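PDB 4EU0: PelD from Pseudomonas aeruginosa, which binds cyclic di-GMP as a membrane-associated effector involved in pellicle formation, this chain comprising its GAF and degenerate GGDEF domains. Local coordinates for residues L281-L285 with F286-G290; C289-N292 with D293-A297. All blocks are in the same frame, centred on the assembly; numbering follows the deposited sequence.

Contact 1 of 2, residues L281-L285 with F286-G290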
loop_
_atom_site.group_PDB
_atom_site.type_symbol
_atom_site.label_atom_id
_atom_site.label_comp_id
_atom_site.label_asym_id
_atom_site.label_seq_id
_atom_site.Cartn_x
_atom_site.Cartn_y
_atom_site.Cartn_z
ATOM N N LEU A 281 5.827 16.125 6.742
ATOM C CA LEU A 281 6.093 14.787 7.265
ATOM C C LEU A 281 7.446 14.727 7.978
ATOM O O LEU A 281 7.579 14.081 9.016
ATOM C CB LEU A 281 6.003 13.748 6.148
ATOM C CG LEU A 281 6.223 12.291 6.555
ATOM C CD1 LEU A 281 5.228 11.846 7.624
ATOM C CD2 LEU A 281 6.134 11.390 5.327
ATOM N N GLY A 282 8.436 15.417 7.411
ATOM C CA GLY A 282 9.753 15.553 8.029
ATOM C C GLY A 282 9.699 16.226 9.388
ATOM O O GLY A 282 10.300 15.751 10.341
ATOM N N HIS A 283 8.979 17.342 9.473
ATOM C CA HIS A 283 8.788 18.022 10.750
ATOM C C HIS A 283 8.146 17.105 11.783
ATOM O O HIS A 283 8.558 17.070 12.941
ATOM C CB HIS A 283 7.957 19.297 10.577
ATOM C CG HIS A 283 7.633 19.976 11.868
ATOM N ND1 HIS A 283 8.550 20.741 12.557
ATOM C CD2 HIS A 283 6.497 19.995 12.604
ATOM C CE1 HIS A 283 7.993 21.198 13.664
ATOM N NE2 HIS A 283 6.747 20.760 13.717
ATOM N N PHE A 284 7.150 16.350 11.340
ATOM C CA PHE A 284 6.426 15.442 12.217
ATOM C C PHE A 284 7.345 14.350 12.766
ATOM O O PHE A 284 7.434 14.156 13.975
ATOM C CB PHE A 284 5.237 14.837 11.473
ATOM C CG PHE A 284 4.480 13.806 12.271
ATOM C CD1 PHE A 284 3.633 14.192 13.305
ATOM C CD2 PHE A 284 4.610 12.446 11.990
ATOM C CE1 PHE A 284 2.931 13.229 14.044
ATOM C CE2 PHE A 284 3.907 11.477 12.723
ATOM C CZ PHE A 284 3.064 11.872 13.750
ATOM N N LEU A 285 8.039 13.648 11.879
ATOM C CA LEU A 285 8.844 12.503 12.315
ATOM C C LEU A 285 10.201 12.880 12.902
ATOM O O LEU A 285 10.599 12.302 13.910
ATOM C CB LEU A 285 9.013 11.477 11.185
ATOM C CG LEU A 285 7.745 10.760 10.711
ATOM C CD1 LEU A 285 8.061 9.906 9.480
ATOM C CD2 LEU A 285 7.107 9.908 11.808
ATOM N N PHE A 286 10.902 13.847 12.293
ATOM C CA PHE A 286 12.291 14.151 12.676
ATOM C C PHE A 286 12.468 15.237 13.735
ATOM O O PHE A 286 13.559 15.378 14.317
ATOM C CB PHE A 286 13.150 14.496 11.448
ATOM C CG PHE A 286 13.257 13.386 10.440
ATOM C CD1 PHE A 286 13.030 12.061 10.804
ATOM C CD2 PHE A 286 13.605 13.669 9.126
ATOM C CE1 PHE A 286 13.128 11.042 9.869
ATOM C CE2 PHE A 286 13.714 12.653 8.181
ATOM C CZ PHE A 286 13.478 11.336 8.557
ATOM N N ASN A 287 11.429 16.038 13.943
ATOM C CA ASN A 287 11.449 17.057 14.982
ATOM C C ASN A 287 10.505 16.672 16.118
ATOM O O ASN A 287 10.938 16.476 17.257
ATOM C CB ASN A 287 11.103 18.434 14.404
ATOM C CG ASN A 287 11.019 19.517 15.470
ATOM O OD1 ASN A 287 10.115 19.515 16.303
ATOM N ND2 ASN A 287 11.954 20.456 15.435
ATOM N N GLU A 288 9.219 16.546 15.801
ATOM C CA GLU A 288 8.206 16.287 16.822
ATOM C C GLU A 288 8.383 14.938 17.517
ATOM O O GLU A 288 8.311 14.865 18.746
ATOM C CB GLU A 288 6.798 16.404 16.245
ATOM C CG GLU A 288 6.466 17.774 15.672
ATOM C CD GLU A 288 5.025 17.880 15.240
ATOM O OE1 GLU A 288 4.774 17.903 14.015
ATOM O OE2 GLU A 288 4.139 17.919 16.122
ATOM N N CYS A 289 8.621 13.884 16.737
ATOM C CA CYS A 289 8.786 12.537 17.289
ATOM C C CYS A 289 10.228 12.231 17.680
ATOM O O CYS A 289 10.492 11.222 18.332
ATOM C CB CYS A 289 8.273 11.469 16.317
ATOM S SG CYS A 289 6.516 11.582 15.945
ATOM N N GLY A 290 11.155 13.098 17.268
ATOM C CA GLY A 290 12.562 12.977 17.639
ATOM C C GLY A 290 13.270 11.825 16.958
ATOM O O GLY A 290 14.196 11.238 17.524
#

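Contact 2 of 2, residues C289-N292 with D293-A297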
loop_
_atom_site.group_PDB
_atom_site.type_symbol
_atom_site.label_atom_id
_atom_site.label_comp_id
_atom_site.label_asym_id
_atom_site.label_seq_id
_atom_site.Cartn_x
_atom_site.Cartn_y
_atom_site.Cartn_z
ATOM N N CYS A 289 8.621 13.884 16.737
ATOM C CA CYS A 289 8.786 12.537 17.289
ATOM C C CYS A 289 10.228 12.231 17.680
ATOM O O CYS A 289 10.492 11.222 18.332
ATOM C CB CYS A 289 8.273 11.469 16.317
ATOM S SG CYS A 289 6.516 11.582 15.945
ATOM N N GLY A 290 11.155 13.098 17.268
ATOM C CA GLY A 290 12.562 12.977 17.639
ATOM C C GLY A 290 13.270 11.825 16.958
ATOM O O GLY A 290 14.196 11.238 17.524
ATOM N N LEU A 291 12.833 11.504 15.743
ATOM C CA LEU A 291 13.404 10.401 14.979
ATOM C C LEU A 291 14.384 10.942 13.944
ATOM O O LEU A 291 14.590 12.157 13.847
ATOM C CB LEU A 291 12.295 9.571 14.312
ATOM C CG LEU A 291 11.139 9.057 15.190
ATOM C CD1 LEU A 291 10.051 8.402 14.348
ATOM C CD2 LEU A 291 11.638 8.086 16.264
ATOM N N ASN A 292 15.005 10.039 13.189
ATOM C CA ASN A 292 15.969 10.439 12.155
ATOM C C ASN A 292 15.840 9.619 10.875
ATOM O O ASN A 292 15.139 8.609 10.844
ATOM C CB ASN A 292 17.412 10.432 12.688
ATOM C CG ASN A 292 17.865 9.061 13.162
ATOM O OD1 ASN A 292 17.760 8.067 12.440
ATOM N ND2 ASN A 292 18.384 9.005 14.383
ATOM N N ASP A 293 16.529 10.060 9.824
ATOM C CA ASP A 293 16.444 9.431 8.504
ATOM C C ASP A 293 17.026 8.016 8.441
ATOM O O ASP A 293 16.839 7.311 7.447
ATOM C CB ASP A 293 17.088 10.334 7.438
ATOM C CG ASP A 293 18.555 10.631 7.719
ATOM O OD1 ASP A 293 18.962 10.679 8.901
ATOM O OD2 ASP A 293 19.303 10.839 6.746
ATOM N N GLN A 294 17.725 7.604 9.498
ATOM C CA GLN A 294 18.242 6.240 9.586
ATOM C C GLN A 294 17.165 5.280 10.087
ATOM O O GLN A 294 17.250 4.069 9.864
ATOM C CB GLN A 294 19.485 6.173 10.484
ATOM C CG GLN A 294 20.605 7.163 10.125
ATOM C CD GLN A 294 21.160 7.000 8.707
ATOM O OE1 GLN A 294 21.139 5.909 8.127
ATOM N NE2 GLN A 294 21.671 8.095 8.150
ATOM N N GLN A 295 16.151 5.839 10.748
ATOM C CA GLN A 295 15.054 5.074 11.342
ATOM C C GLN A 295 13.832 4.980 10.431
ATOM O O GLN A 295 13.200 3.922 10.332
ATOM C CB GLN A 295 14.644 5.697 12.680
ATOM C CG GLN A 295 15.663 5.526 13.785
ATOM C CD GLN A 295 15.318 6.326 15.023
ATOM O OE1 GLN A 295 15.145 7.547 14.964
ATOM N NE2 GLN A 295 15.230 5.646 16.156
ATOM N N VAL A 296 13.488 6.090 9.781
ATOM C CA VAL A 296 12.380 6.113 8.826
ATOM C C VAL A 296 12.780 6.871 7.560
ATOM O O VAL A 296 13.289 7.988 7.630
ATOM C CB VAL A 296 11.065 6.681 9.460
ATOM C CG1 VAL A 296 11.274 8.091 10.005
ATOM C CG2 VAL A 296 9.906 6.631 8.470
ATOM N N ALA A 297 12.561 6.231 6.412
ATOM C CA ALA A 297 12.884 6.796 5.103
ATOM C C ALA A 297 12.008 6.122 4.051
ATOM O O ALA A 297 11.611 4.968 4.231
ATOM C CB ALA A 297 14.357 6.593 4.777
HETATM O O HOH W 1 16.133 9.223 17.085
#

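Contact 1 of 2, residues L281-L285 with F286-G290
After an ordinary i to i+4 bond from F286 N to G282 O at 2.8 Å, helix 280-288 widens into pi-type turns from H283 on: E288 N reaches back five residues to H283 O at 3.0 Å, and C289 N likewise to F284 O. H283 O therefore accepts from both N287 N and E288 N.

On the inner side, C289 SG sits over one face of the F284 ring in a Cys sulfur-aromatic contact, 4.2 Å from the centroid and 15° off its normal, displaced toward the CE2 and CZ rim. A chi1 of 176° sets the F284 ring beside its own carbonyl carbon, on the side where C289 SG lies. The E288 carboxylate stands perpendicular to this ring, with OE1 near the ring plane at its CD1 edge, and the same oxygen lies 3.1 Å from H283 CD2. N287 runs alongside the imidazole, their planes 23° apart.

F284 and C289 face the four-stranded antiparallel sheet of the GGDEF-like domain, touching A189 on strand 185-192 and R268 on strand 265-272, where Y270 also meets the F284 ring.

Contact 2 of 2, residues C289-N292 with D293-A297
N292 and Q295 trade bonds through both backbone and side chain, and L291 lies against the same glutamine. N292 OD1 receives Q294 N at 3.0 Å, closing an Asx turn, and takes a weak second bond from Q295 N. What brings the amide round to those N-H groups is a chi1 of 61°, which sets CG between the backbone N and the carbonyl carbon and lets the oxygen curl over the turn. N292 O also accepts two backbone bonds, from Q295 N at 3.0 Å and from V296 N. Residues 293-295 are thus wound into a single helix-like turn without becoming a regular helix.

Q295 returns the favour. Its side chain, extended beyond CG, crosses that of N292 at about a right angle, the two amide planes 32° apart, and OE1 takes N292 N in its carbonyl plane at 3.1 Å. That oxygen also lies 3.3 Å from L291 CA and close to L291 CB, and a water 2.9 Å from OE1 donates to it and to G290 O. The other end of the amide, NE2, bonds R219 O, and both L291 and Q295 rest on L218 of strand 214-219.

With donors N292 N and the water at OE1, and the acceptor R219 O at NE2, the orientation of the Q295 amide is set from both ends. One neutral glutamine thus braces the turn by gripping N292 N and ties the C-terminal tail to edge strand 214-219 through R219 O.

How the contacts relate
Contact 1 ends where contact 2 begins: they share C289 and G290, and their centres lie about 8 Å apart. G290, with its positive phi, takes the chain out of the helix, after which L285 O makes a probable hydrogen bond with L291 N, 3.0 Å away, tying the helix end to the tail. The F286 ring spans the junction, its CE1 packing 3.2 Å from N292 C and its CZ 3.5 Å from V296 O, while V296 also touches L285. Both contacts lie away from the cyclic di-GMP pocket, although strand 214-219, which L291 and Q295 touch, directly follows the pocket residue D213.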